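Local atomic coordinates of D-aminoacyl-tRNA deacylase (Archaeoglobus fulgidus, PDB entry 1YQE), a protein that probably hydrolyses D-aminoacyl-tRNAs to free tRNA and D-amino acids, a zinc-dependent proofreading step that limits the toxicity of mischarged tRNA. Residues T15-F27 / W164-L178. Residues are numbered along the deposited sequence; the frame is centred on the assembly and turned at random.
Sequences TAGQNIKDNLLTF and WKDREAAEVVAEAML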
loop_
_atom_site.group_PDB
_atom_site.type_symbol
_atom_site.label_atom_id
_atom_site.label_comp_id
_atom_site.label_asym_id
_atom_site.label_seq_id
_atom_site.Cartn_x
_atom_site.Cartn_y
_atom_site.Cartn_z
ATOM N N THR A 15 1.333 -15.614 -9.920
ATOM C CA THR A 15 0.269 -15.618 -10.919
ATOM C C THR A 15 -0.482 -14.286 -10.999
ATOM O O THR A 15 -0.703 -13.753 -12.088
ATOM C CB THR A 15 -0.755 -16.733 -10.629
ATOM O OG1 THR A 15 -0.095 -18.005 -10.659
ATOM C CG2 THR A 15 -1.861 -16.720 -11.669
ATOM N N ALA A 16 -0.879 -13.755 -9.848
ATOM C CA ALA A 16 -1.602 -12.487 -9.810
ATOM C C ALA A 16 -0.727 -11.378 -10.384
ATOM O O ALA A 16 -1.165 -10.603 -11.237
ATOM C CB ALA A 16 -2.002 -12.152 -8.378
ATOM N N GLY A 17 0.511 -11.307 -9.907
ATOM C CA GLY A 17 1.428 -10.292 -10.391
ATOM C C GLY A 17 1.630 -10.372 -11.895
ATOM O O GLY A 17 1.682 -9.347 -12.578
ATOM N N GLN A 18 1.743 -11.592 -12.413
ATOM C CA GLN A 18 1.942 -11.802 -13.843
ATOM C C GLN A 18 0.745 -11.362 -14.678
ATOM O O GLN A 18 0.919 -10.750 -15.728
ATOM C CB GLN A 18 2.254 -13.277 -14.128
ATOM C CG GLN A 18 3.632 -13.711 -13.664
ATOM C CD GLN A 18 4.727 -12.889 -14.306
ATOM O OE1 GLN A 18 4.840 -12.843 -15.528
ATOM N NE2 GLN A 18 5.537 -12.226 -13.489
ATOM N N ASN A 19 -0.467 -11.679 -14.227
ATOM C CA ASN A 19 -1.652 -11.282 -14.979
ATOM C C ASN A 19 -1.806 -9.767 -14.969
ATOM O O ASN A 19 -2.243 -9.175 -15.959
ATOM C CB ASN A 19 -2.911 -11.942 -14.416
ATOM C CG ASN A 19 -2.984 -13.423 -14.739
ATOM O OD1 ASN A 19 -2.601 -13.850 -15.830
ATOM N ND2 ASN A 19 -3.487 -14.212 -13.800
ATOM N N ILE A 20 -1.449 -9.140 -13.851
ATOM C CA ILE A 20 -1.532 -7.691 -13.747
ATOM C C ILE A 20 -0.527 -7.131 -14.742
ATOM O O ILE A 20 -0.828 -6.199 -15.491
ATOM C CB ILE A 20 -1.179 -7.193 -12.311
ATOM C CG1 ILE A 20 -2.279 -7.626 -11.331
ATOM C CG2 ILE A 20 -1.009 -5.666 -12.307
ATOM C CD1 ILE A 20 -1.958 -7.374 -9.871
ATOM N N LYS A 21 0.659 -7.729 -14.761
ATOM C CA LYS A 21 1.717 -7.304 -15.669
ATOM C C LYS A 21 1.266 -7.376 -17.124
ATOM O O LYS A 21 1.436 -6.416 -17.877
ATOM C CB LYS A 21 2.960 -8.177 -15.499
ATOM C CG LYS A 21 4.113 -7.734 -16.382
ATOM C CD LYS A 21 5.204 -8.788 -16.477
ATOM C CE LYS A 21 4.732 -10.005 -17.258
ATOM N NZ LYS A 21 5.807 -11.025 -17.377
ATOM N N ASP A 22 0.702 -8.515 -17.520
ATOM C CA ASP A 22 0.240 -8.681 -18.897
ATOM C C ASP A 22 -0.736 -7.587 -19.317
ATOM O O ASP A 22 -0.700 -7.120 -20.455
ATOM C CB ASP A 22 -0.415 -10.051 -19.093
ATOM C CG ASP A 22 0.579 -11.195 -18.999
ATOM O OD1 ASP A 22 1.697 -11.058 -19.537
ATOM O OD2 ASP A 22 0.236 -12.235 -18.400
ATOM N N ASN A 23 -1.613 -7.178 -18.406
ATOM C CA ASN A 23 -2.585 -6.135 -18.717
ATOM C C ASN A 23 -1.922 -4.764 -18.820
ATOM O O ASN A 23 -2.253 -3.968 -19.699
ATOM C CB ASN A 23 -3.694 -6.121 -17.663
ATOM C CG ASN A 23 -4.645 -7.296 -17.808
ATOM O OD1 ASN A 23 -5.398 -7.382 -18.783
ATOM N ND2 ASN A 23 -4.611 -8.213 -16.849
ATOM N N LEU A 24 -0.978 -4.499 -17.920
ATOM C CA LEU A 24 -0.243 -3.237 -17.897
ATOM C C LEU A 24 0.568 -3.067 -19.186
ATOM O O LEU A 24 0.770 -1.950 -19.667
ATOM C CB LEU A 24 0.701 -3.214 -16.687
ATOM C CG LEU A 24 0.480 -2.271 -15.492
ATOM C CD1 LEU A 24 -0.990 -2.017 -15.249
ATOM C CD2 LEU A 24 1.131 -2.883 -14.258
ATOM N N LEU A 25 1.021 -4.186 -19.742
ATOM C CA LEU A 25 1.820 -4.179 -20.963
ATOM C C LEU A 25 1.069 -3.717 -22.210
ATOM O O LEU A 25 1.690 -3.344 -23.202
ATOM C CB LEU A 25 2.397 -5.573 -21.209
ATOM C CG LEU A 25 3.515 -6.020 -20.264
ATOM C CD1 LEU A 25 3.777 -7.515 -20.444
ATOM C CD2 LEU A 25 4.771 -5.201 -20.541
ATOM N N THR A 26 -0.260 -3.746 -22.170
ATOM C CA THR A 26 -1.045 -3.318 -23.324
ATOM C C THR A 26 -1.404 -1.837 -23.256
ATOM O O THR A 26 -1.924 -1.272 -24.221
ATOM C CB THR A 26 -2.349 -4.120 -23.445
ATOM O OG1 THR A 26 -3.174 -3.860 -22.304
ATOM C CG2 THR A 26 -2.051 -5.606 -23.520
ATOM N N PHE A 27 -1.111 -1.212 -22.122
ATOM C CA PHE A 27 -1.426 0.200 -21.916
ATOM C C PHE A 27 -0.445 1.172 -22.555
ATOM O O PHE A 27 -0.708 2.372 -22.614
ATOM C CB PHE A 27 -1.525 0.493 -20.418
ATOM C CG PHE A 27 -2.628 -0.257 -19.720
ATOM C CD1 PHE A 27 -2.705 -0.268 -18.334
ATOM C CD2 PHE A 27 -3.596 -0.944 -20.449
ATOM C CE1 PHE A 27 -3.726 -0.948 -17.683
ATOM C CE2 PHE A 27 -4.623 -1.627 -19.805
ATOM C CZ PHE A 27 -4.689 -1.629 -18.421
ATOM N N TRP A 164 -6.283 -15.385 -7.875
ATOM C CA TRP A 164 -5.000 -15.023 -8.468
ATOM C C TRP A 164 -4.985 -15.261 -9.977
ATOM O O TRP A 164 -4.322 -14.541 -10.723
ATOM C CB TRP A 164 -3.857 -15.814 -7.823
ATOM C CG TRP A 164 -3.843 -15.794 -6.320
ATOM C CD1 TRP A 164 -4.378 -14.839 -5.499
ATOM C CD2 TRP A 164 -3.254 -16.776 -5.462
ATOM N NE1 TRP A 164 -4.160 -15.170 -4.180
ATOM C CE2 TRP A 164 -3.473 -16.354 -4.130
ATOM C CE3 TRP A 164 -2.561 -17.974 -5.689
ATOM C CZ2 TRP A 164 -3.023 -17.090 -3.028
ATOM C CZ3 TRP A 164 -2.113 -18.706 -4.592
ATOM C CH2 TRP A 164 -2.347 -18.260 -3.279
ATOM N N LYS A 165 -5.721 -16.270 -10.426
ATOM C CA LYS A 165 -5.772 -16.596 -11.845
ATOM C C LYS A 165 -6.880 -15.836 -12.572
ATOM O O LYS A 165 -7.019 -15.949 -13.791
ATOM C CB LYS A 165 -5.981 -18.101 -12.029
ATOM C CG LYS A 165 -4.867 -18.962 -11.454
ATOM C CD LYS A 165 -5.110 -20.433 -11.749
ATOM C CE LYS A 165 -3.962 -21.298 -11.255
ATOM N NZ LYS A 165 -2.656 -20.875 -11.841
ATOM N N ASP A 166 -7.660 -15.062 -11.822
ATOM C CA ASP A 166 -8.765 -14.296 -12.390
ATOM C C ASP A 166 -8.227 -13.220 -13.330
ATOM O O ASP A 166 -7.668 -12.216 -12.885
ATOM C CB ASP A 166 -9.582 -13.653 -11.264
ATOM C CG ASP A 166 -10.930 -13.136 -11.738
ATOM O OD1 ASP A 166 -10.981 -12.492 -12.802
ATOM O OD2 ASP A 166 -11.939 -13.363 -11.036
ATOM N N ARG A 167 -8.406 -13.434 -14.631
ATOM C CA ARG A 167 -7.932 -12.499 -15.647
ATOM C C ARG A 167 -8.548 -11.109 -15.545
ATOM O O ARG A 167 -7.842 -10.105 -15.618
ATOM C CB ARG A 167 -8.207 -13.057 -17.045
ATOM C CG ARG A 167 -6.964 -13.365 -17.867
ATOM C CD ARG A 167 -6.147 -14.493 -17.253
ATOM N NE ARG A 167 -5.124 -14.982 -18.176
ATOM C CZ ARG A 167 -4.252 -15.942 -17.889
ATOM N NH1 ARG A 167 -4.266 -16.523 -16.696
ATOM N NH2 ARG A 167 -3.366 -16.327 -18.797
ATOM N N GLU A 168 -9.867 -11.046 -15.389
ATOM C CA GLU A 168 -10.537 -9.759 -15.300
ATOM C C GLU A 168 -10.217 -9.000 -14.023
ATOM O O GLU A 168 -10.152 -7.771 -14.030
ATOM C CB GLU A 168 -12.048 -9.925 -15.431
ATOM C CG GLU A 168 -12.788 -8.615 -15.283
ATOM C CD GLU A 168 -14.203 -8.683 -15.796
ATOM O OE1 GLU A 168 -14.849 -9.743 -15.640
ATOM O OE2 GLU A 168 -14.673 -7.669 -16.345
ATOM N N ALA A 169 -10.031 -9.722 -12.922
ATOM C CA ALA A 169 -9.696 -9.074 -11.662
ATOM C C ALA A 169 -8.368 -8.340 -11.854
ATOM O O ALA A 169 -8.209 -7.199 -11.418
ATOM C CB ALA A 169 -9.572 -10.111 -10.536
ATOM N N ALA A 170 -7.427 -8.998 -12.527
ATOM C CA ALA A 170 -6.111 -8.411 -12.778
ATOM C C ALA A 170 -6.215 -7.224 -13.728
ATOM O O ALA A 170 -5.451 -6.267 -13.623
ATOM C CB ALA A 170 -5.173 -9.458 -13.363
ATOM N N GLU A 171 -7.168 -7.300 -14.652
ATOM C CA GLU A 171 -7.382 -6.245 -15.633
ATOM C C GLU A 171 -7.961 -5.006 -14.939
ATOM O O GLU A 171 -7.621 -3.871 -15.281
ATOM C CB GLU A 171 -8.327 -6.760 -16.727
ATOM C CG GLU A 171 -8.346 -5.948 -18.013
ATOM C CD GLU A 171 -9.059 -4.625 -17.859
ATOM O OE1 GLU A 171 -10.081 -4.583 -17.142
ATOM O OE2 GLU A 171 -8.607 -3.632 -18.467
ATOM N N VAL A 172 -8.834 -5.232 -13.960
ATOM C CA VAL A 172 -9.427 -4.132 -13.216
ATOM C C VAL A 172 -8.349 -3.447 -12.383
ATOM O O VAL A 172 -8.297 -2.219 -12.313
ATOM C CB VAL A 172 -10.573 -4.629 -12.301
ATOM C CG1 VAL A 172 -11.005 -3.527 -11.348
ATOM C CG2 VAL A 172 -11.760 -5.059 -13.156
ATOM N N VAL A 173 -7.480 -4.240 -11.764
ATOM C CA VAL A 173 -6.397 -3.688 -10.959
ATOM C C VAL A 173 -5.447 -2.883 -11.844
ATOM O O VAL A 173 -5.016 -1.789 -11.472
ATOM C CB VAL A 173 -5.581 -4.802 -10.263
ATOM C CG1 VAL A 173 -4.266 -4.223 -9.710
ATOM C CG2 VAL A 173 -6.395 -5.413 -9.138
ATOM N N ALA A 174 -5.127 -3.431 -13.014
ATOM C CA ALA A 174 -4.226 -2.760 -13.945
ATOM C C ALA A 174 -4.783 -1.405 -14.362
ATOM O O ALA A 174 -4.046 -0.423 -14.430
ATOM C CB ALA A 174 -3.986 -3.630 -15.172
ATOM N N GLU A 175 -6.081 -1.347 -14.641
ATOM C CA GLU A 175 -6.705 -0.089 -15.043
ATOM C C GLU A 175 -6.662 0.921 -13.905
ATOM O O GLU A 175 -6.389 2.102 -14.128
ATOM C CB GLU A 175 -8.161 -0.305 -15.462
ATOM C CG GLU A 175 -8.338 -0.824 -16.878
ATOM C CD GLU A 175 -9.793 -0.845 -17.307
ATOM O OE1 GLU A 175 -10.526 0.113 -16.980
ATOM O OE2 GLU A 175 -10.204 -1.809 -17.984
ATOM N N ALA A 176 -6.938 0.459 -12.689
ATOM C CA ALA A 176 -6.918 1.348 -11.538
ATOM C C ALA A 176 -5.499 1.870 -11.334
ATOM O O ALA A 176 -5.310 3.038 -11.004
ATOM C CB ALA A 176 -7.417 0.621 -10.290
ATOM N N MET A 177 -4.504 1.010 -11.547
ATOM C CA MET A 177 -3.115 1.428 -11.405
ATOM C C MET A 177 -2.762 2.496 -12.434
ATOM O O MET A 177 -2.098 3.479 -12.110
ATOM C CB MET A 177 -2.159 0.250 -11.588
ATOM C CG MET A 177 -2.142 -0.759 -10.462
ATOM S SD MET A 177 -0.856 -1.992 -10.783
ATOM C CE MET A 177 0.399 -1.473 -9.669
ATOM N N LEU A 178 -3.191 2.302 -13.677
ATOM C CA LEU A 178 -2.888 3.278 -14.715
ATOM C C LEU A 178 -3.483 4.635 -14.355
ATOM O O LEU A 178 -2.846 5.663 -14.564
ATOM C CB LEU A 178 -3.419 2.813 -16.076
ATOM C CG LEU A 178 -3.054 3.702 -17.273
ATOM C CD1 LEU A 178 -1.542 3.889 -17.347
ATOM C CD2 LEU A 178 -3.573 3.069 -18.556
HETATM O O HOH W 1 -5.247 -12.491 -11.960
#
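Trp164 meets the N-terminal end of helix 15-24 through its backbone: its O accepts from Asn19 ND2 at 3.2 Å, in the carbonyl plane on a lone pair, though the N-H...O angle is only 139°. A water accepts from the same ND2 and donates to Trp164 O and Asp166 O. The indole leads away and its NE1 bonds His80 O; this side chain lies about 6 Å from the bound pyrophosphate. Asp166, short and acidic, suits the N-cap, accepting from Ala169 N. Arg167 bends at chi2 (65°), which brings its guanidinium across Asn19, whose OD1 lies over one face, 3.3 Å from Arg167 NH1, without a hydrogen bond. An alanine in place of Asn19 would probably leave Trp164 O and the water without their amide partner and the guanidinium face without its oxygen.

Small residues then let the axes of segments 15-24 and 167-178 come within 8.1 Å, crossing at -58°. Ala170 CB rests 3.5 Å from Asn19 CB, and Glu171 lays its CG beside Asn23 OD1 while its carboxylate reaches Arg130. Val173 CG1 meets Ile20 CD1; Ala174, one turn on from Ala170, presses its CB tightly against Leu24 CD1 (3.4 Å). The Phe27 ring turns its edge to Ala174 O, CE1 lying 3.3 Å away. Met177, long and flexible, sets its sulfur against both Ile20 CG2 and Leu24 CD2. Leu178 CD2 packs obliquely on the Phe27 ring.

Both helices lie against the mixed sheet, Ile20 and Met177 on strand 73-81 and Leu24 on strand 6-11, while helix 114-125 flanks Val173 and Met177.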